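Local coordinates for protein eukaryotic peptide chain release factor GTP-binding subunit (Schizosaccharomyces pombe, PDB 1R5B) that serves as the GTP-binding subunit of the eukaryotic peptide chain release factor and belongs to the EF-Tu-like translation GTPase family, at residues A370-P375 and G454-V459; T380-V385 and L450-T455; V395-L400 and M422-E427. All coordinates share one frame; numbering follows the deposited sequence.

How the interactions relate
Following the chain from the N terminus, it enters the eEF1A-like C-terminal region along strand 364-371 and leaves it along strand 457-466; interaction 1 joins the two and closes the widest loop. Interaction 2 lies within that loop, bringing the start of strand 385-387 to the end of strand 447-451; it shares G454 and T455 with interaction 1, because strands 447-451 and 457-466 follow each other. Interaction 3 is nested deepest, pairing the region of strand 396-397 with that of 426-430. Nothing crosses. The three contacts tie together one antiparallel sheet: I371 N meets M422 O, A458 O meets L450 N, and C384 O meets V395 N, all probable hydrogen bonds.

Interaction 1. Residues A370-P375 and G454-V459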
ATOM      1  N   ALA A 370     -14.669 -18.241  -3.368  1.00 38.47           N
ATOM      2  CA  ALA A 370     -15.146 -18.853  -2.142  1.00 38.61           C
ATOM      3  C   ALA A 370     -16.650 -18.652  -1.996  1.00 38.77           C
ATOM      4  O   ALA A 370     -17.104 -17.538  -1.736  1.00 38.77           O
ATOM      5  CB  ALA A 370     -14.411 -18.271  -0.942  1.00 38.64           C
ATOM      6  N   ILE A 371     -17.409 -19.739  -2.153  1.00 38.69           N
ATOM      7  CA  ILE A 371     -18.864 -19.702  -2.084  1.00 38.71           C
ATOM      8  C   ILE A 371     -19.280 -19.521  -0.627  1.00 38.78           C
ATOM      9  O   ILE A 371     -18.613 -20.037   0.269  1.00 38.84           O
ATOM     10  CB  ILE A 371     -19.449 -21.006  -2.681  1.00 38.80           C
ATOM     11  CG1 ILE A 371     -19.255 -21.014  -4.203  1.00 39.02           C
ATOM     12  CG2 ILE A 371     -20.938 -21.179  -2.319  1.00 38.42           C
ATOM     13  CD1 ILE A 371     -17.837 -21.341  -4.666  1.00 39.08           C
ATOM     14  N   LEU A 372     -20.395 -18.820  -0.400  1.00 38.87           N
ATOM     15  CA  LEU A 372     -20.767 -18.334   0.937  1.00 38.84           C
ATOM     16  C   LEU A 372     -22.086 -18.875   1.536  1.00 38.99           C
ATOM     17  O   LEU A 372     -22.133 -19.098   2.749  1.00 38.97           O
ATOM     18  CB  LEU A 372     -20.780 -16.790   0.956  1.00 38.76           C
ATOM     19  CG  LEU A 372     -19.517 -16.105   1.505  1.00 38.25           C
ATOM     20  CD1 LEU A 372     -19.396 -14.669   1.012  1.00 37.81           C
ATOM     21  CD2 LEU A 372     -19.489 -16.152   3.032  1.00 38.15           C
ATOM     22  N   GLU A 373     -23.143 -19.085   0.736  1.00 39.18           N
ATOM     23  CA  GLU A 373     -24.460 -19.413   1.335  1.00 39.42           C
ATOM     24  C   GLU A 373     -25.507 -20.256   0.554  1.00 39.56           C
ATOM     25  O   GLU A 373     -25.764 -21.404   0.939  1.00 39.54           O
ATOM     26  CB  GLU A 373     -25.134 -18.127   1.848  1.00 39.45           C
ATOM     27  CG  GLU A 373     -24.999 -16.915   0.932  1.00 39.41           C
ATOM     28  CD  GLU A 373     -26.263 -16.071   0.874  1.00 39.56           C
ATOM     29  OE1 GLU A 373     -26.528 -15.480  -0.196  1.00 39.41           O
ATOM     30  OE2 GLU A 373     -26.991 -15.997   1.896  1.00 39.67           O
ATOM     31  N   LEU A 374     -26.128 -19.689  -0.491  1.00 39.65           N
ATOM     32  CA  LEU A 374     -27.340 -20.284  -1.122  1.00 39.68           C
ATOM     33  C   LEU A 374     -27.173 -21.290  -2.301  1.00 39.80           C
ATOM     34  O   LEU A 374     -27.957 -22.249  -2.379  1.00 39.88           O
ATOM     35  CB  LEU A 374     -28.346 -19.168  -1.512  1.00 39.59           C
ATOM     36  CG  LEU A 374     -28.874 -18.993  -2.953  1.00 39.17           C
ATOM     37  CD1 LEU A 374     -29.997 -19.989  -3.306  1.00 39.04           C
ATOM     38  CD2 LEU A 374     -29.352 -17.559  -3.174  1.00 38.82           C
ATOM     39  N   PRO A 375     -26.188 -21.080  -3.192  1.00 39.81           N
ATOM     40  CA  PRO A 375     -26.080 -21.786  -4.490  1.00 39.83           C
ATOM     41  C   PRO A 375     -26.518 -23.280  -4.655  1.00 39.83           C
ATOM     42  O   PRO A 375     -27.726 -23.572  -4.675  1.00 39.77           O
ATOM     43  CB  PRO A 375     -24.588 -21.592  -4.839  1.00 39.78           C
ATOM     44  CG  PRO A 375     -24.290 -20.244  -4.332  1.00 39.76           C
ATOM     45  CD  PRO A 375     -25.077 -20.118  -3.042  1.00 39.77           C
ATOM     46  N   GLY A 454     -29.537 -10.102  -4.552  1.00 36.86           N
ATOM     47  CA  GLY A 454     -29.900 -10.010  -3.152  1.00 36.85           C
ATOM     48  C   GLY A 454     -28.713  -9.720  -2.247  1.00 36.82           C
ATOM     49  O   GLY A 454     -28.258  -8.575  -2.148  1.00 36.75           O
ATOM     50  N   THR A 455     -28.190 -10.774  -1.623  1.00 36.72           N
ATOM     51  CA  THR A 455     -27.348 -10.645  -0.431  1.00 36.51           C
ATOM     52  C   THR A 455     -26.104 -11.555  -0.459  1.00 36.16           C
ATOM     53  O   THR A 455     -26.038 -12.538   0.281  1.00 36.58           O
ATOM     54  CB  THR A 455     -28.227 -10.916   0.850  1.00 36.51           C
ATOM     55  OG1 THR A 455     -27.446 -11.505   1.898  1.00 36.71           O
ATOM     56  CG2 THR A 455     -29.329 -11.956   0.584  1.00 36.34           C
ATOM     57  N   THR A 456     -25.140 -11.225  -1.321  1.00 35.50           N
ATOM     58  CA  THR A 456     -23.840 -11.919  -1.400  1.00 34.94           C
ATOM     59  C   THR A 456     -23.925 -13.372  -1.907  1.00 34.47           C
ATOM     60  O   THR A 456     -25.013 -13.910  -2.071  1.00 34.48           O
ATOM     61  CB  THR A 456     -23.069 -11.815  -0.033  1.00 34.95           C
ATOM     62  OG1 THR A 456     -21.662 -11.692  -0.275  1.00 34.05           O
ATOM     63  CG2 THR A 456     -23.181 -13.096   0.836  1.00 34.92           C
ATOM     64  N   VAL A 457     -22.766 -13.970  -2.190  1.00 33.91           N
ATOM     65  CA  VAL A 457     -22.663 -15.392  -2.554  1.00 33.53           C
ATOM     66  C   VAL A 457     -21.232 -15.912  -2.690  1.00 33.35           C
ATOM     67  O   VAL A 457     -20.987 -17.084  -2.467  1.00 32.95           O
ATOM     68  CB  VAL A 457     -23.411 -15.768  -3.873  1.00 33.56           C
ATOM     69  CG1 VAL A 457     -24.844 -16.290  -3.578  1.00 33.76           C
ATOM     70  CG2 VAL A 457     -23.405 -14.630  -4.880  1.00 33.24           C
ATOM     71  N   ALA A 458     -20.291 -15.069  -3.094  1.00 33.56           N
ATOM     72  CA  ALA A 458     -18.888 -15.486  -3.113  1.00 33.61           C
ATOM     73  C   ALA A 458     -17.908 -14.325  -2.930  1.00 33.71           C
ATOM     74  O   ALA A 458     -18.311 -13.169  -2.804  1.00 33.89           O
ATOM     75  CB  ALA A 458     -18.582 -16.258  -4.398  1.00 33.54           C
ATOM     76  N   VAL A 459     -16.619 -14.659  -2.886  1.00 33.63           N
ATOM     77  CA  VAL A 459     -15.540 -13.671  -2.870  1.00 33.37           C
ATOM     78  C   VAL A 459     -14.326 -14.263  -3.564  1.00 33.30           C
ATOM     79  O   VAL A 459     -14.077 -15.465  -3.482  1.00 32.91           O
ATOM     80  CB  VAL A 459     -15.136 -13.226  -1.433  1.00 33.37           C
ATOM     81  CG1 VAL A 459     -16.099 -12.172  -0.888  1.00 33.07           C
ATOM     82  CG2 VAL A 459     -15.031 -14.414  -0.481  1.00 33.53           C
TER
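E373 reaches across this junction, where strand 364-371 runs out beside the beginning of strand 457-466. Beyond CB its chain bends at chi2 (141°), and CG passes T456 CG2 at 4.2 Å. CD then lies 3.6 Å from T455 O, and OE1 ends over two backbone carbonyls, 2.9 Å from T456 O and in similar reach of T455 O. All three oxygens are acceptors, so no hydrogen bond links them; if the carboxylate is placed correctly, such crowding would probably raise its proton affinity. The same OE1 also skims V457 CG1, a methyl that also packs against P375 CD at 3.9 Å, where the proline ring and the valine cross obliquely.

L372 does its work mainly through the backbone. Its N donates to V457 O at 2.8 Å, a bent bond (130° at the hydrogen) arriving from above the carbonyl plane, while its CB lies close to that same oxygen. Further out, the L372 side chain crosses T456 at about a right angle, its CD1 touching OG1 and CG2. Within the weakly bonded strand end, A370 O accepts from V459 N at 3.1 Å, again from above the plane, and receives A458 CA at 3.0 Å as a CA-H...O contact. A370 CB meets V459 CG2 at 3.9 Å.

On one flank, strand 447-451 backs this pair: L450 packs on V457 and A458 and shares a backbone hydrogen bond with A458. On the other, I371 is bonded through its backbone to M422, which leads into strand 426-430.

Interaction 2. Residues T380-V385 and L450-T455; sequences TGYSCV and LRDQGT
R451 N donates to V385 O at 3.1 Å, nearly straight at 163° and in the plane of the carbonyl. The return bond, from V385 N to R451 O, is weak at 3.4 Å, yet together the two make V385 and R451 an antiparallel hydrogen-bonded pair. R451 O has a second weak donor in Q453 N, where the chain turns after the strand. L450 CA adds a CA-H...O contact to V385 O.

Y382 and D452 then meet tip to tip: the tyrosine hydroxyl OH comes to 2.5 Å from D452 OD2, with ring and carboxylate planes only 21° apart. The ring reaches this point because CG is anti to the backbone N (chi1 -179°), extending the phenol toward D452. The guanidinium of R451 leads away from the contact: NH1 forms a salt bridge with E29, and G454 O lies over one face, offset toward the rim.

Packing takes over on both sides of the backbone pair. C384 points at the partner strand; its SG, in the crowded position between N and carbonyl carbon, rests on L450 CG at 3.6 Å and also touches CD2, while its CB lies 3.7 Å from D452 OD2. The V385 and Q453 side chains cross at about a right angle, V385 CG2 3.7 Å from Q453 NE2.

Strand 447-451 lies in the sheet between 385-387 and 457-466: L450 touches M386 on one neighbour and V457 and A458 on the other, and C384 is bonded by its backbone to V395, leading into strand 396-397.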
ATOM      1  N   THR A 380     -19.622 -24.001 -15.538  1.00 37.85           N
ATOM      2  CA  THR A 380     -19.405 -23.585 -16.919  1.00 37.60           C
ATOM      3  C   THR A 380     -20.535 -22.683 -17.439  1.00 37.38           C
ATOM      4  O   THR A 380     -20.779 -22.608 -18.643  1.00 37.61           O
ATOM      5  CB  THR A 380     -19.190 -24.843 -17.803  1.00 37.51           C
ATOM      6  OG1 THR A 380     -18.156 -25.654 -17.228  1.00 37.43           O
ATOM      7  CG2 THR A 380     -18.640 -24.492 -19.190  1.00 37.53           C
ATOM      8  N   GLY A 381     -21.196 -21.973 -16.525  1.00 37.05           N
ATOM      9  CA  GLY A 381     -22.252 -21.048 -16.893  1.00 36.72           C
ATOM     10  C   GLY A 381     -23.124 -20.645 -15.721  1.00 36.53           C
ATOM     11  O   GLY A 381     -24.340 -20.848 -15.728  1.00 36.54           O
ATOM     12  N   TYR A 382     -22.498 -20.067 -14.697  1.00 36.49           N
ATOM     13  CA  TYR A 382     -23.258 -19.537 -13.579  1.00 36.23           C
ATOM     14  C   TYR A 382     -23.241 -18.026 -13.706  1.00 35.90           C
ATOM     15  O   TYR A 382     -22.177 -17.454 -13.794  1.00 35.94           O
ATOM     16  CB  TYR A 382     -22.639 -19.989 -12.256  1.00 36.22           C
ATOM     17  CG  TYR A 382     -23.395 -19.507 -11.045  1.00 35.75           C
ATOM     18  CD1 TYR A 382     -22.743 -18.843 -10.010  1.00 34.58           C
ATOM     19  CD2 TYR A 382     -24.769 -19.709 -10.938  1.00 35.21           C
ATOM     20  CE1 TYR A 382     -23.437 -18.397  -8.902  1.00 34.46           C
ATOM     21  CE2 TYR A 382     -25.472 -19.266  -9.835  1.00 35.09           C
ATOM     22  CZ  TYR A 382     -24.803 -18.611  -8.821  1.00 35.12           C
ATOM     23  OH  TYR A 382     -25.507 -18.182  -7.728  1.00 35.62           O
ATOM     24  N   SER A 383     -24.411 -17.388 -13.740  1.00 35.80           N
ATOM     25  CA  SER A 383     -24.493 -15.936 -13.926  1.00 35.61           C
ATOM     26  C   SER A 383     -24.850 -15.187 -12.646  1.00 35.59           C
ATOM     27  O   SER A 383     -25.885 -15.432 -12.034  1.00 35.55           O
ATOM     28  CB  SER A 383     -25.510 -15.571 -15.005  1.00 35.70           C
ATOM     29  OG  SER A 383     -25.570 -14.160 -15.163  1.00 35.35           O
ATOM     30  N   CYS A 384     -23.973 -14.271 -12.253  1.00 35.66           N
ATOM     31  CA  CYS A 384     -24.260 -13.316 -11.187  1.00 35.52           C
ATOM     32  C   CYS A 384     -23.572 -11.998 -11.485  1.00 35.52           C
ATOM     33  O   CYS A 384     -22.756 -11.900 -12.407  1.00 35.72           O
ATOM     34  CB  CYS A 384     -23.794 -13.852  -9.825  1.00 35.50           C
ATOM     35  SG  CYS A 384     -22.109 -14.498  -9.801  1.00 34.75           S
ATOM     36  N   VAL A 385     -23.910 -10.981 -10.703  1.00 35.35           N
ATOM     37  CA  VAL A 385     -23.197  -9.711 -10.755  1.00 35.25           C
ATOM     38  C   VAL A 385     -21.814  -9.899 -10.110  1.00 34.92           C
ATOM     39  O   VAL A 385     -21.720 -10.455  -9.019  1.00 35.08           O
ATOM     40  CB  VAL A 385     -23.998  -8.589 -10.022  1.00 35.28           C
ATOM     41  CG1 VAL A 385     -23.261  -7.253 -10.098  1.00 35.54           C
ATOM     42  CG2 VAL A 385     -25.402  -8.453 -10.605  1.00 35.06           C
ATOM     43  N   LEU A 450     -19.280 -11.443  -5.290  1.00 36.79           N
ATOM     44  CA  LEU A 450     -20.412 -11.832  -6.149  1.00 36.60           C
ATOM     45  C   LEU A 450     -21.750 -11.672  -5.419  1.00 36.44           C
ATOM     46  O   LEU A 450     -21.849 -11.948  -4.228  1.00 36.21           O
ATOM     47  CB  LEU A 450     -20.232 -13.273  -6.639  1.00 36.35           C
ATOM     48  CG  LEU A 450     -19.268 -13.450  -7.825  1.00 36.58           C
ATOM     49  CD1 LEU A 450     -18.051 -12.542  -7.755  1.00 37.65           C
ATOM     50  CD2 LEU A 450     -18.817 -14.886  -7.930  1.00 36.56           C
ATOM     51  N   ARG A 451     -22.768 -11.213  -6.147  1.00 36.52           N
ATOM     52  CA  ARG A 451     -24.096 -10.945  -5.589  1.00 36.71           C
ATOM     53  C   ARG A 451     -25.178 -11.630  -6.433  1.00 36.70           C
ATOM     54  O   ARG A 451     -25.233 -11.441  -7.651  1.00 36.73           O
ATOM     55  CB  ARG A 451     -24.350  -9.433  -5.537  1.00 36.71           C
ATOM     56  CG  ARG A 451     -23.843  -8.756  -4.269  1.00 37.10           C
ATOM     57  CD  ARG A 451     -24.861  -7.851  -3.576  1.00 37.80           C
ATOM     58  NE  ARG A 451     -24.773  -7.931  -2.114  1.00 38.48           N
ATOM     59  CZ  ARG A 451     -25.383  -7.099  -1.268  1.00 38.94           C
ATOM     60  NH1 ARG A 451     -26.141  -6.099  -1.715  1.00 39.17           N
ATOM     61  NH2 ARG A 451     -25.231  -7.265   0.042  1.00 39.06           N
ATOM     62  N   ASP A 452     -26.046 -12.408  -5.785  1.00 36.73           N
ATOM     63  CA  ASP A 452     -27.046 -13.207  -6.500  1.00 36.73           C
ATOM     64  C   ASP A 452     -28.442 -12.596  -6.391  1.00 36.73           C
ATOM     65  O   ASP A 452     -29.384 -13.221  -5.889  1.00 36.69           O
ATOM     66  CB  ASP A 452     -27.024 -14.655  -6.001  1.00 36.72           C
ATOM     67  CG  ASP A 452     -27.208 -15.659  -7.124  1.00 36.97           C
ATOM     68  OD1 ASP A 452     -28.241 -16.369  -7.135  1.00 36.66           O
ATOM     69  OD2 ASP A 452     -26.363 -15.805  -8.038  1.00 36.78           O
ATOM     70  N   GLN A 453     -28.554 -11.366  -6.888  1.00 36.76           N
ATOM     71  CA  GLN A 453     -29.809 -10.615  -6.890  1.00 36.75           C
ATOM     72  C   GLN A 453     -30.379 -10.555  -5.476  1.00 36.80           C
ATOM     73  O   GLN A 453     -31.535 -10.911  -5.230  1.00 36.75           O
ATOM     74  CB  GLN A 453     -30.815 -11.220  -7.887  1.00 36.69           C
ATOM     75  CG  GLN A 453     -30.290 -11.397  -9.333  1.00 36.42           C
ATOM     76  CD  GLN A 453     -29.145 -10.440  -9.718  1.00 35.31           C
ATOM     77  OE1 GLN A 453     -29.324  -9.222  -9.737  1.00 34.77           O
ATOM     78  NE2 GLN A 453     -27.979 -11.001 -10.029  1.00 33.95           N
ATOM     79  N   GLY A 454     -29.537 -10.102  -4.552  1.00 36.86           N
ATOM     80  CA  GLY A 454     -29.900 -10.010  -3.152  1.00 36.85           C
ATOM     81  C   GLY A 454     -28.713  -9.720  -2.247  1.00 36.82           C
ATOM     82  O   GLY A 454     -28.258  -8.575  -2.148  1.00 36.75           O
ATOM     83  N   THR A 455     -28.190 -10.774  -1.623  1.00 36.72           N
ATOM     84  CA  THR A 455     -27.348 -10.645  -0.431  1.00 36.51           C
ATOM     85  C   THR A 455     -26.104 -11.555  -0.459  1.00 36.16           C
ATOM     86  O   THR A 455     -26.038 -12.538   0.281  1.00 36.58           O
ATOM     87  CB  THR A 455     -28.227 -10.916   0.850  1.00 36.51           C
ATOM     88  OG1 THR A 455     -27.446 -11.505   1.898  1.00 36.71           O
ATOM     89  CG2 THR A 455     -29.329 -11.956   0.584  1.00 36.34           C
TER

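Interaction 3. Residues V395-L400 and M422-E427; sequences VSFAKL and MKIIAE
Along 395-400, contact with 422-427 starts in earnest at F397. With CG anti to the carbonyl carbon, the phenyl ring swings toward I424 and meets its tip methyl obliquely, F397 CE1 to I424 CD1 at 3.8 Å. F397 CA offers a CA-H...O contact to E427 O.

A398 follows with the one backbone hydrogen bond between the segments: its N donates to E427 O at 3.1 Å, straight at the hydrogen (163°) but from well above the carbonyl plane, 48° out of it. Its CB rests against E427 CB at 4.0 Å.

At K399 the contact turns electrostatic. Lysine and E427 run side by side, pointing the same way, and their tips join in a salt bridge, K399 NZ to E427 OE1 at 2.8 Å, using the syn lone pair of that oxygen. The lysine chain is extended until chi4, where a bend to 109° folds NZ onto the carboxylate; the shaft shares in the contact too, K399 CD lying 3.4 Å from E427 OE1. E427 itself is extended beyond CG, which lets it keep pace. K399 is exposed, so the salt bridge lies toward the surface. The A426 methyl sits tightly against the backbone here, its CB 3.0 Å from K399 O.

L400 starts out pointing away, yet the L400 and I424 side chains cross at about a right angle, CD1 of L400 3.7 Å from CD1 of I424. That methyl is therefore shared by leucine and phenylalanine, and both F397 and I424 also pack on I369 of strand 364-371.

Edge strand 396-397 pairs with 426-430 and, through the backbone hydrogen bond between V395 and C384, is joined to the segment leading into 385-387, the other end strand. Bringing the two ends of the sheet together in this way is consistent with the closed antiparallel beta-barrel of the EF-Tu/eEF1A C-terminal domain.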
ATOM      1  N   VAL A 395     -20.884 -11.837 -14.965  1.00 35.64           N
ATOM      2  CA  VAL A 395     -19.831 -12.836 -15.086  1.00 35.40           C
ATOM      3  C   VAL A 395     -20.339 -14.275 -15.056  1.00 35.37           C
ATOM      4  O   VAL A 395     -21.362 -14.566 -14.444  1.00 35.05           O
ATOM      5  CB  VAL A 395     -18.784 -12.652 -13.966  1.00 35.39           C
ATOM      6  CG1 VAL A 395     -19.367 -13.041 -12.607  1.00 35.24           C
ATOM      7  CG2 VAL A 395     -17.522 -13.449 -14.265  1.00 35.27           C
ATOM      8  N   SER A 396     -19.587 -15.155 -15.713  1.00 35.50           N
ATOM      9  CA  SER A 396     -19.898 -16.577 -15.811  1.00 35.78           C
ATOM     10  C   SER A 396     -18.618 -17.408 -15.891  1.00 35.95           C
ATOM     11  O   SER A 396     -17.566 -16.906 -16.293  1.00 35.76           O
ATOM     12  CB  SER A 396     -20.759 -16.845 -17.051  1.00 35.73           C
ATOM     13  OG  SER A 396     -20.058 -16.470 -18.225  1.00 35.47           O
ATOM     14  N   PHE A 397     -18.715 -18.689 -15.527  1.00 36.24           N
ATOM     15  CA  PHE A 397     -17.532 -19.545 -15.499  1.00 36.33           C
ATOM     16  C   PHE A 397     -17.417 -20.247 -16.839  1.00 36.22           C
ATOM     17  O   PHE A 397     -18.422 -20.596 -17.429  1.00 36.31           O
ATOM     18  CB  PHE A 397     -17.612 -20.543 -14.338  1.00 36.47           C
ATOM     19  CG  PHE A 397     -17.631 -19.887 -12.977  1.00 36.18           C
ATOM     20  CD1 PHE A 397     -16.474 -19.812 -12.208  1.00 36.16           C
ATOM     21  CD2 PHE A 397     -18.809 -19.334 -12.470  1.00 36.14           C
ATOM     22  CE1 PHE A 397     -16.493 -19.196 -10.959  1.00 35.70           C
ATOM     23  CE2 PHE A 397     -18.833 -18.714 -11.219  1.00 36.05           C
ATOM     24  CZ  PHE A 397     -17.679 -18.648 -10.465  1.00 35.47           C
ATOM     25  N   ALA A 398     -16.190 -20.428 -17.318  1.00 36.23           N
ATOM     26  CA  ALA A 398     -15.931 -20.970 -18.649  1.00 36.29           C
ATOM     27  C   ALA A 398     -15.213 -22.314 -18.574  1.00 36.37           C
ATOM     28  O   ALA A 398     -15.665 -23.293 -19.156  1.00 36.43           O
ATOM     29  CB  ALA A 398     -15.113 -19.981 -19.466  1.00 36.19           C
ATOM     30  N   LYS A 399     -14.088 -22.347 -17.863  1.00 36.57           N
ATOM     31  CA  LYS A 399     -13.298 -23.565 -17.699  1.00 36.66           C
ATOM     32  C   LYS A 399     -13.075 -23.867 -16.214  1.00 36.72           C
ATOM     33  O   LYS A 399     -11.945 -23.758 -15.728  1.00 36.80           O
ATOM     34  CB  LYS A 399     -11.946 -23.429 -18.420  1.00 36.63           C
ATOM     35  CG  LYS A 399     -12.050 -23.204 -19.926  1.00 36.73           C
ATOM     36  CD  LYS A 399     -10.690 -23.345 -20.609  1.00 36.54           C
ATOM     37  CE  LYS A 399     -10.796 -23.245 -22.129  1.00 36.38           C
ATOM     38  NZ  LYS A 399     -10.220 -21.971 -22.642  1.00 36.41           N
ATOM     39  N   LEU A 400     -14.154 -24.242 -15.510  1.00 36.73           N
ATOM     40  CA  LEU A 400     -14.092 -24.650 -14.088  1.00 36.56           C
ATOM     41  C   LEU A 400     -12.992 -25.689 -13.930  1.00 36.58           C
ATOM     42  O   LEU A 400     -13.058 -26.760 -14.521  1.00 36.56           O
ATOM     43  CB  LEU A 400     -15.441 -25.208 -13.584  1.00 36.38           C
ATOM     44  CG  LEU A 400     -15.981 -24.691 -12.239  1.00 36.12           C
ATOM     45  CD1 LEU A 400     -16.407 -23.242 -12.349  1.00 36.85           C
ATOM     46  CD2 LEU A 400     -17.152 -25.513 -11.717  1.00 35.89           C
ATOM     47  N   MET A 422     -16.851 -23.945  -0.436  1.00 35.54           N
ATOM     48  CA  MET A 422     -15.948 -24.434  -1.472  1.00 35.31           C
ATOM     49  C   MET A 422     -15.115 -23.258  -2.014  1.00 35.54           C
ATOM     50  O   MET A 422     -15.359 -22.108  -1.659  1.00 34.79           O
ATOM     51  CB  MET A 422     -16.763 -25.098  -2.587  1.00 35.03           C
ATOM     52  CG  MET A 422     -16.029 -26.157  -3.382  1.00 33.93           C
ATOM     53  SD  MET A 422     -17.169 -27.131  -4.351  1.00 31.86           S
ATOM     54  CE  MET A 422     -16.411 -27.139  -5.942  1.00 31.21           C
ATOM     55  N   LYS A 423     -14.142 -23.578  -2.869  1.00 36.10           N
ATOM     56  CA  LYS A 423     -13.213 -22.616  -3.448  1.00 36.70           C
ATOM     57  C   LYS A 423     -13.079 -22.781  -4.997  1.00 37.32           C
ATOM     58  O   LYS A 423     -13.915 -23.463  -5.612  1.00 37.72           O
ATOM     59  CB  LYS A 423     -11.870 -22.769  -2.718  1.00 36.86           C
ATOM     60  CG  LYS A 423     -11.758 -21.949  -1.408  1.00 36.96           C
ATOM     61  CD  LYS A 423     -11.888 -22.806  -0.141  1.00 36.66           C
ATOM     62  CE  LYS A 423     -10.562 -22.881   0.627  1.00 36.90           C
ATOM     63  NZ  LYS A 423     -10.592 -23.834   1.777  1.00 35.97           N
ATOM     64  N   ILE A 424     -12.085 -22.138  -5.634  1.00 37.89           N
ATOM     65  CA  ILE A 424     -11.827 -22.325  -7.086  1.00 38.31           C
ATOM     66  C   ILE A 424     -10.490 -21.773  -7.637  1.00 38.53           C
ATOM     67  O   ILE A 424      -9.854 -20.923  -7.023  1.00 38.58           O
ATOM     68  CB  ILE A 424     -12.969 -21.686  -7.927  1.00 38.44           C
ATOM     69  CG1 ILE A 424     -13.227 -22.488  -9.219  1.00 38.90           C
ATOM     70  CG2 ILE A 424     -12.635 -20.226  -8.236  1.00 38.30           C
ATOM     71  CD1 ILE A 424     -13.611 -21.628 -10.463  1.00 39.49           C
ATOM     72  N   ILE A 425     -10.087 -22.270  -8.808  1.00 38.79           N
ATOM     73  CA  ILE A 425      -9.121 -21.584  -9.684  1.00 39.08           C
ATOM     74  C   ILE A 425      -9.467 -21.856 -11.171  1.00 39.28           C
ATOM     75  O   ILE A 425      -9.086 -22.888 -11.728  1.00 39.52           O
ATOM     76  CB  ILE A 425      -7.608 -21.920  -9.284  1.00 39.15           C
ATOM     77  CG1 ILE A 425      -6.741 -22.456 -10.448  1.00 39.12           C
ATOM     78  CG2 ILE A 425      -7.535 -22.855  -8.073  1.00 39.10           C
ATOM     79  CD1 ILE A 425      -6.328 -21.404 -11.484  1.00 38.79           C
ATOM     80  N   ALA A 426     -10.221 -20.947 -11.801  1.00 39.45           N
ATOM     81  CA  ALA A 426     -10.702 -21.164 -13.181  1.00 39.41           C
ATOM     82  C   ALA A 426     -11.106 -19.910 -13.976  1.00 39.49           C
ATOM     83  O   ALA A 426     -11.241 -18.813 -13.422  1.00 39.33           O
ATOM     84  CB  ALA A 426     -11.854 -22.137 -13.166  1.00 39.55           C
ATOM     85  N   GLU A 427     -11.318 -20.111 -15.283  1.00 39.49           N
ATOM     86  CA  GLU A 427     -11.629 -19.027 -16.234  1.00 39.32           C
ATOM     87  C   GLU A 427     -12.999 -18.395 -15.992  1.00 38.96           C
ATOM     88  O   GLU A 427     -13.968 -19.082 -15.664  1.00 38.80           O
ATOM     89  CB  GLU A 427     -11.569 -19.521 -17.697  1.00 39.38           C
ATOM     90  CG  GLU A 427     -10.287 -19.161 -18.443  1.00 39.84           C
ATOM     91  CD  GLU A 427     -10.466 -19.088 -19.951  1.00 39.93           C
ATOM     92  OE1 GLU A 427      -9.950 -19.979 -20.659  1.00 40.06           O
ATOM     93  OE2 GLU A 427     -11.118 -18.134 -20.431  1.00 40.27           O
TER